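Local atomic coordinates of putative adenosine kinase (Schistosoma mansoni, PDB entry 3VAS), a protein that probably phosphorylates adenosine at its 5'-hydroxyl with ATP to give AMP, as a ribokinase-like nucleoside kinase of the pfkB family. Residues 83-88 against 123-128; 89-94 against 99-104; 25-30 against 329-334; 194-199 against 210-215. All blocks are in the same frame, centred on the assembly; numbering follows the deposited sequence.

In the fold
Contacts 1, 2 and 4 are buried, whereas contact 3 lies partly at the surface. Contacts 1 and 2 share helix 83-95 and have centres only 5 Å apart; their strands, 126-131 and 101-107, are neighbours in the sheet. Strand 27-40 of contact 3 pairs with strand 101-107 on its other edge, and its F28 and M30 pack on I199 of contact 4. Contact 4 reaches the same sheet through strand 209-213. Their chemistry differs: contact 1 is methyl packing beside the adenosine site, contact 2 adds a glutamine-to-backbone hydrogen bond, contact 3 joins methyl packing to a water bridge, and contact 4 sets methionine and isoleucine against phenylalanine rings.

Contact 1: residues 83-88 against 123-128; sequences ATLNTV and LDLVTE. With ADN (adenosine), chain C.
L125 sits in the middle of this contact, and its two methyl groups divide the work: CD2 meets CD1 of L85 at 3.7 Å, while CD1 meets CG1 of V88, also at 3.7 Å. L85 and V88 are three residues apart on helix 83-95, so they lie on one flank of it, and the forked end of L125 reaches both. The leucine gets there because its CG stands anti to the backbone N (chi1 175°), which extends the side chain from the residue just ahead of V126 toward the helix. L85 has the same first torsion, and that carries its CD1 forward although its CB sets off neither toward nor away from segment 123-128. V88 lies about perpendicular to L125 and offers the branch that is anti to its own backbone N. All three residues are buried, and C101 and C120 also pack on L125.

The N-terminal end of the same helix faces the nucleoside. The backbone N of A83, in the first turn, donates to N3 of adenosine at 3.2 Å in a nearly straight bond (169°). One turn on, ND2 of N86 reaches O3' of the ribose, 3.2 Å away, in a more bent one (146°); ND2 also bonds D320, which itself holds the ligand. T84 and T87 tie the helix to A185 and D320 through their hydroxyls. The arrangement is that of the ribokinase fold, where the start of a helix packed on the central sheet forms part of the nucleoside pocket.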
# COMPACT_ATOMS: atom_id res chain seq x y z
N ALA A 83 -2.62 -2.75 2.92
CA ALA A 83 -2.21 -1.86 1.83
C ALA A 83 -1.62 -2.60 0.63
O ALA A 83 -2.05 -2.37 -0.50
CB ALA A 83 -1.24 -0.80 2.34
N THR A 84 -0.65 -3.47 0.88
CA THR A 84 0.00 -4.20 -0.20
C THR A 84 -0.99 -5.14 -0.88
O THR A 84 -1.02 -5.24 -2.11
CB THR A 84 1.21 -5.02 0.30
OG1 THR A 84 2.16 -4.15 0.93
CG2 THR A 84 1.88 -5.77 -0.85
N LEU A 85 -1.80 -5.81 -0.08
CA LEU A 85 -2.78 -6.75 -0.60
C LEU A 85 -3.83 -6.04 -1.47
O LEU A 85 -4.19 -6.55 -2.53
CB LEU A 85 -3.44 -7.56 0.53
CG LEU A 85 -4.54 -8.54 0.10
CD1 LEU A 85 -4.03 -9.51 -0.98
CD2 LEU A 85 -5.10 -9.31 1.30
N ASN A 86 -4.30 -4.88 -1.01
CA ASN A 86 -5.23 -4.07 -1.80
C ASN A 86 -4.68 -3.80 -3.21
O ASN A 86 -5.36 -4.02 -4.21
CB ASN A 86 -5.52 -2.73 -1.11
CG ASN A 86 -6.43 -2.85 0.11
OD1 ASN A 86 -7.06 -3.88 0.34
ND2 ASN A 86 -6.52 -1.77 0.88
N THR A 87 -3.44 -3.33 -3.26
CA THR A 87 -2.79 -2.97 -4.52
C THR A 87 -2.59 -4.18 -5.43
O THR A 87 -2.95 -4.14 -6.61
CB THR A 87 -1.43 -2.28 -4.25
OG1 THR A 87 -1.66 -1.02 -3.63
CG2 THR A 87 -0.66 -2.07 -5.55
N VAL A 88 -2.03 -5.25 -4.88
CA VAL A 88 -1.72 -6.43 -5.68
C VAL A 88 -2.97 -7.13 -6.21
O VAL A 88 -3.00 -7.56 -7.36
CB VAL A 88 -0.84 -7.40 -4.88
CG1 VAL A 88 -0.73 -8.75 -5.59
CG2 VAL A 88 0.54 -6.79 -4.67
N LEU A 123 -10.42 -13.92 -6.48
CA LEU A 123 -9.87 -12.97 -7.44
C LEU A 123 -8.79 -13.57 -8.36
O LEU A 123 -8.20 -12.86 -9.17
CB LEU A 123 -9.30 -11.75 -6.69
CG LEU A 123 -10.33 -10.79 -6.10
CD1 LEU A 123 -9.67 -9.79 -5.17
CD2 LEU A 123 -11.07 -10.07 -7.22
N ASP A 124 -8.56 -14.88 -8.22
CA ASP A 124 -7.49 -15.58 -8.95
C ASP A 124 -6.09 -15.08 -8.58
O ASP A 124 -5.16 -15.15 -9.38
CB ASP A 124 -7.69 -15.51 -10.46
CG ASP A 124 -8.95 -16.22 -10.91
OD1 ASP A 124 -9.37 -17.17 -10.23
OD2 ASP A 124 -9.51 -15.81 -11.95
N LEU A 125 -5.96 -14.58 -7.35
CA LEU A 125 -4.66 -14.19 -6.82
C LEU A 125 -3.99 -15.38 -6.14
O LEU A 125 -4.52 -15.92 -5.17
CB LEU A 125 -4.85 -13.03 -5.84
CG LEU A 125 -3.64 -12.50 -5.06
CD1 LEU A 125 -2.59 -11.98 -6.00
CD2 LEU A 125 -4.08 -11.42 -4.09
N VAL A 126 -2.85 -15.81 -6.66
CA VAL A 126 -2.10 -16.90 -6.02
C VAL A 126 -1.51 -16.43 -4.69
O VAL A 126 -0.84 -15.40 -4.64
CB VAL A 126 -0.96 -17.43 -6.93
CG1 VAL A 126 -0.03 -18.34 -6.14
CG2 VAL A 126 -1.54 -18.17 -8.13
N THR A 127 -1.77 -17.17 -3.62
CA THR A 127 -1.26 -16.81 -2.31
C THR A 127 -0.50 -17.95 -1.65
O THR A 127 -0.74 -19.12 -1.92
CB THR A 127 -2.38 -16.35 -1.36
OG1 THR A 127 -3.32 -17.41 -1.17
CG2 THR A 127 -3.10 -15.13 -1.92
N GLU A 128 0.44 -17.58 -0.78
CA GLU A 128 1.07 -18.52 0.13
C GLU A 128 1.12 -17.89 1.51
O GLU A 128 2.11 -17.28 1.90
CB GLU A 128 2.48 -18.89 -0.34
CG GLU A 128 2.52 -19.83 -1.54
CD GLU A 128 2.04 -21.24 -1.22
OE1 GLU A 128 1.99 -21.61 -0.02
OE2 GLU A 128 1.71 -21.98 -2.16
O5' ADN C . -4.81 2.45 2.44
C5' ADN C . -5.87 2.00 3.27
C4' ADN C . -5.62 0.61 3.79
O4' ADN C . -4.45 0.60 4.62
C3' ADN C . -6.73 -0.02 4.63
O3' ADN C . -7.39 -1.04 3.88
C2' ADN C . -5.99 -0.67 5.82
O2' ADN C . -6.32 -2.02 6.07
C1' ADN C . -4.51 -0.54 5.43
N9 ADN C . -3.59 -0.39 6.55
C8 ADN C . -3.74 0.39 7.61
N7 ADN C . -2.58 0.17 8.49
C5 ADN C . -1.74 -0.80 7.87
C6 ADN C . -0.53 -1.37 8.26
N6 ADN C . 0.08 -0.98 9.51
N1 ADN C . 0.08 -2.32 7.45
C2 ADN C . -0.50 -2.70 6.26
N3 ADN C . -1.68 -2.13 5.88
C4 ADN C . -2.30 -1.17 6.71

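Contact 2: residues 89-94 against 99-104; sequences KMIQWI and FVCSYV
I91 is the first residue of helix segment 89-94 to touch segment 99-104: its CG2 lies 3.7 Å from SG of C101, the residue that opens strand 101-107. That methyl is anti to the backbone N of I91, while CG1 stands anti to the carbonyl carbon, beside the N. Behind it, I91 also packs on A324 of helix 318-330.

Q92 comes next and does most of the joining. A short connection joins helix 83-95 to strand 101-107 in the alpha/beta core of the ribokinase (pfkB) fold, and Q92 reaches across to it and to the strand it leads into. Its chain bends at chi2 (67°), which brings the amide alongside V100, and OE1 accepts from the backbone N of C101 at 2.9 Å. The donor lies nearly on the extension of the C=O bond (170°), although the hydrogen bond is bent at the hydrogen (146°). CG1 of V100 presses close to the same oxygen, OE1 of Q92, at 3.1 Å. While OE1 is held by the start of the strand, the other end of the amide, NE2, donates to the carbonyl of K97 in the connection before it.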
# COMPACT_ATOMS: atom_id res chain seq x y z
N LYS A 89 -4.01 -7.23 -5.39
CA LYS A 89 -5.21 -7.90 -5.86
C LYS A 89 -5.97 -7.06 -6.89
O LYS A 89 -6.65 -7.60 -7.75
CB LYS A 89 -6.11 -8.35 -4.70
CG LYS A 89 -6.86 -7.24 -3.98
CD LYS A 89 -7.59 -7.82 -2.76
CE LYS A 89 -8.58 -6.84 -2.17
NZ LYS A 89 -9.30 -7.41 -0.99
N MET A 90 -5.84 -5.74 -6.81
CA MET A 90 -6.46 -4.90 -7.83
C MET A 90 -5.67 -4.95 -9.14
O MET A 90 -6.26 -4.90 -10.22
CB MET A 90 -6.66 -3.45 -7.36
CG MET A 90 -7.45 -2.61 -8.37
SD MET A 90 -7.90 -0.98 -7.75
CE MET A 90 -9.03 -0.42 -9.03
N ILE A 91 -4.34 -5.04 -9.05
CA ILE A 91 -3.53 -5.27 -10.25
C ILE A 91 -4.03 -6.53 -10.95
O ILE A 91 -4.22 -6.56 -12.16
CB ILE A 91 -2.04 -5.44 -9.93
CG1 ILE A 91 -1.45 -4.15 -9.36
CG2 ILE A 91 -1.26 -5.87 -11.17
CD1 ILE A 91 0.01 -4.27 -8.97
N GLN A 92 -4.27 -7.57 -10.15
CA GLN A 92 -4.79 -8.84 -10.65
C GLN A 92 -6.18 -8.67 -11.27
O GLN A 92 -6.47 -9.22 -12.33
CB GLN A 92 -4.82 -9.86 -9.50
CG GLN A 92 -5.51 -11.18 -9.85
CD GLN A 92 -4.75 -11.98 -10.89
OE1 GLN A 92 -3.56 -12.26 -10.72
NE2 GLN A 92 -5.44 -12.36 -11.96
N TRP A 93 -7.04 -7.91 -10.60
CA TRP A 93 -8.40 -7.65 -11.05
C TRP A 93 -8.41 -6.86 -12.37
O TRP A 93 -9.15 -7.18 -13.30
CB TRP A 93 -9.13 -6.89 -9.95
CG TRP A 93 -10.58 -6.58 -10.17
CD1 TRP A 93 -11.65 -7.41 -9.99
CD2 TRP A 93 -11.13 -5.31 -10.55
NE1 TRP A 93 -12.82 -6.75 -10.25
CE2 TRP A 93 -12.53 -5.45 -10.60
CE3 TRP A 93 -10.57 -4.06 -10.87
CZ2 TRP A 93 -13.38 -4.40 -10.95
CZ3 TRP A 93 -11.41 -3.02 -11.21
CH2 TRP A 93 -12.80 -3.20 -11.25
N ILE A 94 -7.57 -5.83 -12.44
CA ILE A 94 -7.45 -5.03 -13.64
C ILE A 94 -6.98 -5.86 -14.83
O ILE A 94 -7.62 -5.86 -15.89
CB ILE A 94 -6.49 -3.84 -13.44
CG1 ILE A 94 -7.11 -2.84 -12.46
CG2 ILE A 94 -6.16 -3.18 -14.78
CD1 ILE A 94 -6.20 -1.69 -12.09
N PHE A 99 -3.93 -15.64 -12.09
CA PHE A 99 -2.65 -16.04 -11.49
C PHE A 99 -1.45 -15.20 -11.91
O PHE A 99 -0.31 -15.58 -11.64
CB PHE A 99 -2.37 -17.53 -11.73
CG PHE A 99 -3.58 -18.41 -11.57
CD1 PHE A 99 -3.94 -19.31 -12.56
CD2 PHE A 99 -4.37 -18.32 -10.43
CE1 PHE A 99 -5.06 -20.12 -12.41
CE2 PHE A 99 -5.49 -19.13 -10.28
CZ PHE A 99 -5.83 -20.03 -11.27
N VAL A 100 -1.68 -14.07 -12.54
CA VAL A 100 -0.58 -13.18 -12.89
C VAL A 100 0.08 -12.60 -11.62
O VAL A 100 1.27 -12.30 -11.61
CB VAL A 100 -1.01 -12.05 -13.87
CG1 VAL A 100 -2.10 -11.19 -13.27
CG2 VAL A 100 0.18 -11.20 -14.28
N CYS A 101 -0.70 -12.49 -10.54
CA CYS A 101 -0.17 -11.92 -9.30
C CYS A 101 -0.02 -12.93 -8.17
O CYS A 101 -0.80 -13.88 -8.05
CB CYS A 101 -1.03 -10.74 -8.83
SG CYS A 101 -1.05 -9.31 -9.94
N SER A 102 1.00 -12.71 -7.34
CA SER A 102 1.29 -13.55 -6.18
C SER A 102 1.34 -12.69 -4.93
O SER A 102 1.82 -11.55 -4.98
CB SER A 102 2.64 -14.25 -6.35
OG SER A 102 2.62 -15.20 -7.39
N TYR A 103 0.86 -13.23 -3.81
CA TYR A 103 0.89 -12.52 -2.54
C TYR A 103 1.28 -13.43 -1.37
O TYR A 103 0.81 -14.57 -1.27
CB TYR A 103 -0.46 -11.86 -2.25
CG TYR A 103 -0.51 -11.11 -0.94
CD1 TYR A 103 -0.06 -9.79 -0.85
CD2 TYR A 103 -1.01 -11.70 0.22
CE1 TYR A 103 -0.12 -9.09 0.34
CE2 TYR A 103 -1.07 -11.02 1.42
CZ TYR A 103 -0.62 -9.71 1.48
OH TYR A 103 -0.67 -9.01 2.68
N VAL A 104 2.13 -12.90 -0.50
CA VAL A 104 2.55 -13.57 0.73
C VAL A 104 2.29 -12.68 1.94
O VAL A 104 2.66 -11.50 1.94
CB VAL A 104 4.05 -13.92 0.69
CG1 VAL A 104 4.55 -14.36 2.06
CG2 VAL A 104 4.33 -14.98 -0.37

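Contact 3: residues 25-30 against 329-334; sequences GYVFGM and DYIRGK
V27 opens strand 27-40, a strand of the sheet in the ribokinase-type alpha/beta fold, and it meets I331, at the C-terminal end of helix 318-330. This is the tight part of the contact: CG2 of V27 touches CD1 of I331 at 3.7 Å, with the two side chains roughly perpendicular. I331 reaches that far because its CG1 sits between the backbone N and the carbonyl carbon (chi1 68°) and the chain then runs straight on to CD1 (chi2 177°). V181 of the neighbouring strand also touches I331, and V27 has C101 beside it.

Toward Y26 the fit slackens. The same CD1 of I331 comes only to 4.2 Å from CD2 of the tyrosine ring, and both residues are partly exposed. Here water does the joining: a single molecule lies 3.0 Å from OH of Y26 and donates to O of I331, so the hydroxyl is linked to the backbone of I331 through water.

The helix end is held from within. G333, with positive phi, is the C-prime residue of a Schellman motif, in which its N bonds O of Y330 and the N of K334 bonds O of D329. R332, meanwhile, folds back on D329 in a salt bridge, and its NE bonds the carbonyl of A328. NH2 of R332 stands 3.0 Å from OD1 of D329, nearly in line with the carboxylate C-O bond, and the oxygen lies 23° out of the guanidinium plane.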
# COMPACT_ATOMS: atom_id res chain seq x y z
N GLY A 25 2.40 -15.28 -12.22
CA GLY A 25 3.27 -14.85 -11.15
C GLY A 25 4.26 -13.77 -11.57
O GLY A 25 5.34 -13.65 -11.00
N TYR A 26 3.88 -12.98 -12.57
CA TYR A 26 4.70 -11.87 -13.04
C TYR A 26 4.87 -10.81 -11.96
O TYR A 26 5.93 -10.18 -11.86
CB TYR A 26 4.05 -11.25 -14.28
CG TYR A 26 4.95 -10.36 -15.08
CD1 TYR A 26 5.80 -10.88 -16.05
CD2 TYR A 26 4.95 -8.98 -14.89
CE1 TYR A 26 6.63 -10.06 -16.79
CE2 TYR A 26 5.77 -8.15 -15.63
CZ TYR A 26 6.61 -8.70 -16.58
OH TYR A 26 7.43 -7.88 -17.32
N VAL A 27 3.83 -10.63 -11.15
CA VAL A 27 3.80 -9.62 -10.09
C VAL A 27 3.73 -10.29 -8.72
O VAL A 27 2.86 -11.13 -8.48
CB VAL A 27 2.57 -8.69 -10.23
CG1 VAL A 27 2.50 -7.72 -9.07
CG2 VAL A 27 2.62 -7.94 -11.56
N PHE A 28 4.64 -9.91 -7.83
CA PHE A 28 4.68 -10.47 -6.48
C PHE A 28 4.54 -9.38 -5.43
O PHE A 28 5.20 -8.34 -5.51
CB PHE A 28 6.00 -11.23 -6.26
CG PHE A 28 6.15 -11.79 -4.86
CD1 PHE A 28 5.79 -13.09 -4.58
CD2 PHE A 28 6.67 -11.01 -3.83
CE1 PHE A 28 5.93 -13.61 -3.31
CE2 PHE A 28 6.81 -11.51 -2.56
CZ PHE A 28 6.44 -12.82 -2.29
N GLY A 29 3.69 -9.62 -4.44
CA GLY A 29 3.61 -8.75 -3.28
C GLY A 29 3.77 -9.53 -1.99
O GLY A 29 3.41 -10.70 -1.91
N MET A 30 4.35 -8.89 -0.98
CA MET A 30 4.30 -9.41 0.38
C MET A 30 3.86 -8.29 1.31
O MET A 30 4.23 -7.14 1.10
CB MET A 30 5.64 -10.00 0.83
CG MET A 30 6.80 -9.01 0.93
SD MET A 30 8.23 -9.65 1.85
CE MET A 30 7.77 -9.30 3.53
N ASP A 329 -0.86 -0.85 -15.83
CA ASP A 329 -0.70 -0.30 -17.17
C ASP A 329 0.77 -0.15 -17.54
O ASP A 329 1.17 -0.50 -18.65
CB ASP A 329 -1.43 1.04 -17.30
CG ASP A 329 -2.80 0.89 -17.94
OD1 ASP A 329 -3.46 -0.15 -17.73
OD2 ASP A 329 -3.23 1.82 -18.67
N TYR A 330 1.57 0.34 -16.60
CA TYR A 330 2.98 0.62 -16.85
C TYR A 330 3.78 -0.64 -17.20
O TYR A 330 4.66 -0.60 -18.05
CB TYR A 330 3.60 1.33 -15.64
CG TYR A 330 4.96 1.92 -15.91
CD1 TYR A 330 5.08 3.12 -16.61
CD2 TYR A 330 6.12 1.30 -15.47
CE1 TYR A 330 6.32 3.68 -16.86
CE2 TYR A 330 7.37 1.85 -15.72
CZ TYR A 330 7.46 3.04 -16.42
OH TYR A 330 8.70 3.59 -16.68
N ILE A 331 3.47 -1.76 -16.54
CA ILE A 331 4.19 -3.00 -16.80
C ILE A 331 3.73 -3.68 -18.09
O ILE A 331 4.35 -4.65 -18.54
CB ILE A 331 4.08 -4.00 -15.64
CG1 ILE A 331 2.64 -4.52 -15.50
CG2 ILE A 331 4.59 -3.38 -14.34
CD1 ILE A 331 2.48 -5.57 -14.41
N ARG A 332 2.64 -3.19 -18.67
CA ARG A 332 2.19 -3.69 -19.97
C ARG A 332 2.62 -2.77 -21.11
O ARG A 332 2.16 -2.91 -22.25
CB ARG A 332 0.68 -3.94 -19.98
CG ARG A 332 0.26 -5.11 -19.09
CD ARG A 332 -1.24 -5.35 -19.14
NE ARG A 332 -1.98 -4.23 -18.56
CZ ARG A 332 -3.31 -4.15 -18.54
NH1 ARG A 332 -4.04 -5.12 -19.08
NH2 ARG A 332 -3.91 -3.10 -18.00
N GLY A 333 3.50 -1.83 -20.80
CA GLY A 333 4.14 -1.02 -21.82
C GLY A 333 3.48 0.31 -22.15
O GLY A 333 3.93 1.01 -23.06
N LYS A 334 2.42 0.66 -21.43
CA LYS A 334 1.76 1.95 -21.66
C LYS A 334 2.67 3.08 -21.17
O LYS A 334 3.30 2.96 -20.13
CB LYS A 334 0.42 1.99 -20.92
CG LYS A 334 -0.49 0.81 -21.19
CD LYS A 334 -0.88 0.71 -22.66
CE LYS A 334 -1.69 -0.56 -22.91
NZ LYS A 334 -2.76 -0.71 -21.89
O HOH W 1 7.17 -4.98 -18.05

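Contact 4: residues 194-199 against 210-215; sequences EGMLKI and FCFNLS
M196 and F212 meet through the thioether methyl: CE of M196 lies 4.0 Å from CE1 of the F212 ring, an approach at a slant between the two side chains. M196 starts from a first torsion that puts CG between its backbone N and carbonyl carbon (chi1 68°), and a later bend at chi3 (-68°) turns the methyl toward the ring. The second pair is I199 with F210. Here CG2 of the isoleucine comes up to the rim of the ring, close to its plane, at 4.3 Å from CE1 of F210. Both carbon pairs sit at comfortable apolar distances. The tip of F210 also approaches the helix backbone, with CZ 4.5 Å from O of M196. The two rings, two residues apart on strand 209-213, fill the gap between sheet and helix.

The next shell sets these groups in place. M230 of helix 224-231 packs on M196, F210 and F212 alike. I184 of strand 181-185 lies against both M196 and F210, and A200 and S203 of helix 189-205 add to the walls round F210. Further out, K198 on the outer flank forms a salt bridge with E168. At the end of the strand, OD1 of N213 accepts from N of S215 at 2.9 Å in an Asx turn, the donor lying in the carbonyl plane on a lone pair; ND2 of N213 is held by OH of Y183.

Helix 189-205 runs back against strand 209-213, their short axes 11.2 Å apart at 144°, as the helix of a beta-alpha-beta crossover from strand 181-185.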
# COMPACT_ATOMS: atom_id res chain seq x y z
N GLU A 194 13.31 -7.81 7.22
CA GLU A 194 14.31 -8.75 6.72
C GLU A 194 13.88 -9.39 5.39
O GLU A 194 14.68 -9.52 4.47
CB GLU A 194 14.61 -9.83 7.78
CG GLU A 194 13.37 -10.46 8.42
CD GLU A 194 13.69 -11.67 9.31
OE1 GLU A 194 14.86 -11.82 9.72
OE2 GLU A 194 12.76 -12.47 9.59
N GLY A 195 12.61 -9.78 5.31
CA GLY A 195 12.08 -10.37 4.09
C GLY A 195 12.00 -9.37 2.95
O GLY A 195 12.40 -9.66 1.82
N MET A 196 11.48 -8.18 3.23
CA MET A 196 11.33 -7.20 2.17
C MET A 196 12.69 -6.71 1.68
O MET A 196 12.86 -6.41 0.50
CB MET A 196 10.41 -6.05 2.58
CG MET A 196 10.95 -5.15 3.66
SD MET A 196 9.67 -4.02 4.26
CE MET A 196 9.42 -2.97 2.84
N LEU A 197 13.67 -6.66 2.58
CA LEU A 197 15.04 -6.29 2.20
C LEU A 197 15.65 -7.36 1.30
O LEU A 197 16.31 -7.05 0.31
CB LEU A 197 15.91 -6.08 3.44
CG LEU A 197 17.33 -5.57 3.16
CD1 LEU A 197 17.29 -4.30 2.33
CD2 LEU A 197 18.09 -5.33 4.46
N LYS A 198 15.44 -8.63 1.66
CA LYS A 198 15.95 -9.73 0.87
C LYS A 198 15.36 -9.71 -0.54
O LYS A 198 16.09 -9.87 -1.52
CB LYS A 198 15.64 -11.08 1.53
CG LYS A 198 16.56 -12.19 1.06
CD LYS A 198 15.90 -13.56 1.11
CE LYS A 198 16.79 -14.61 0.43
NZ LYS A 198 16.08 -15.88 0.14
N ILE A 199 14.05 -9.50 -0.65
CA ILE A 199 13.40 -9.45 -1.95
C ILE A 199 13.89 -8.24 -2.76
O ILE A 199 14.11 -8.35 -3.96
CB ILE A 199 11.86 -9.42 -1.82
CG1 ILE A 199 11.36 -10.76 -1.29
CG2 ILE A 199 11.21 -9.11 -3.17
CD1 ILE A 199 9.87 -10.80 -1.04
N PHE A 210 11.12 -3.02 -8.83
CA PHE A 210 10.68 -2.98 -7.44
C PHE A 210 9.95 -1.68 -7.14
O PHE A 210 10.52 -0.60 -7.26
CB PHE A 210 11.87 -3.15 -6.49
CG PHE A 210 11.47 -3.36 -5.05
CD1 PHE A 210 11.30 -4.64 -4.55
CD2 PHE A 210 11.26 -2.28 -4.21
CE1 PHE A 210 10.93 -4.84 -3.23
CE2 PHE A 210 10.89 -2.47 -2.89
CZ PHE A 210 10.72 -3.75 -2.40
N CYS A 211 8.69 -1.80 -6.73
CA CYS A 211 7.85 -0.64 -6.45
C CYS A 211 7.58 -0.50 -4.95
O CYS A 211 7.20 -1.47 -4.29
CB CYS A 211 6.54 -0.72 -7.22
SG CYS A 211 6.76 -1.05 -9.00
N PHE A 212 7.77 0.70 -4.43
CA PHE A 212 7.73 0.94 -2.99
C PHE A 212 6.80 2.10 -2.66
O PHE A 212 6.80 3.12 -3.35
CB PHE A 212 9.16 1.23 -2.50
CG PHE A 212 9.26 1.47 -1.01
CD1 PHE A 212 8.96 0.46 -0.11
CD2 PHE A 212 9.68 2.69 -0.53
CE1 PHE A 212 9.06 0.67 1.26
CE2 PHE A 212 9.78 2.92 0.84
CZ PHE A 212 9.47 1.91 1.74
N ASN A 213 6.01 1.93 -1.61
CA ASN A 213 5.10 2.99 -1.17
C ASN A 213 5.52 3.55 0.20
O ASN A 213 5.78 2.78 1.13
CB ASN A 213 3.66 2.46 -1.11
CG ASN A 213 2.62 3.57 -1.22
OD1 ASN A 213 2.60 4.52 -0.43
ND2 ASN A 213 1.74 3.46 -2.22
N LEU A 214 5.60 4.87 0.32
CA LEU A 214 5.94 5.50 1.60
C LEU A 214 4.89 5.19 2.67
O LEU A 214 5.19 5.17 3.87
CB LEU A 214 6.13 7.02 1.44
CG LEU A 214 7.24 7.52 0.51
CD1 LEU A 214 7.28 9.05 0.46
CD2 LEU A 214 8.60 6.97 0.92
N SER A 215 3.65 4.97 2.23
CA SER A 215 2.58 4.41 3.05
C SER A 215 1.98 5.30 4.16
O SER A 215 0.76 5.42 4.26
CB SER A 215 2.97 3.04 3.61
OG SER A 215 3.21 2.12 2.56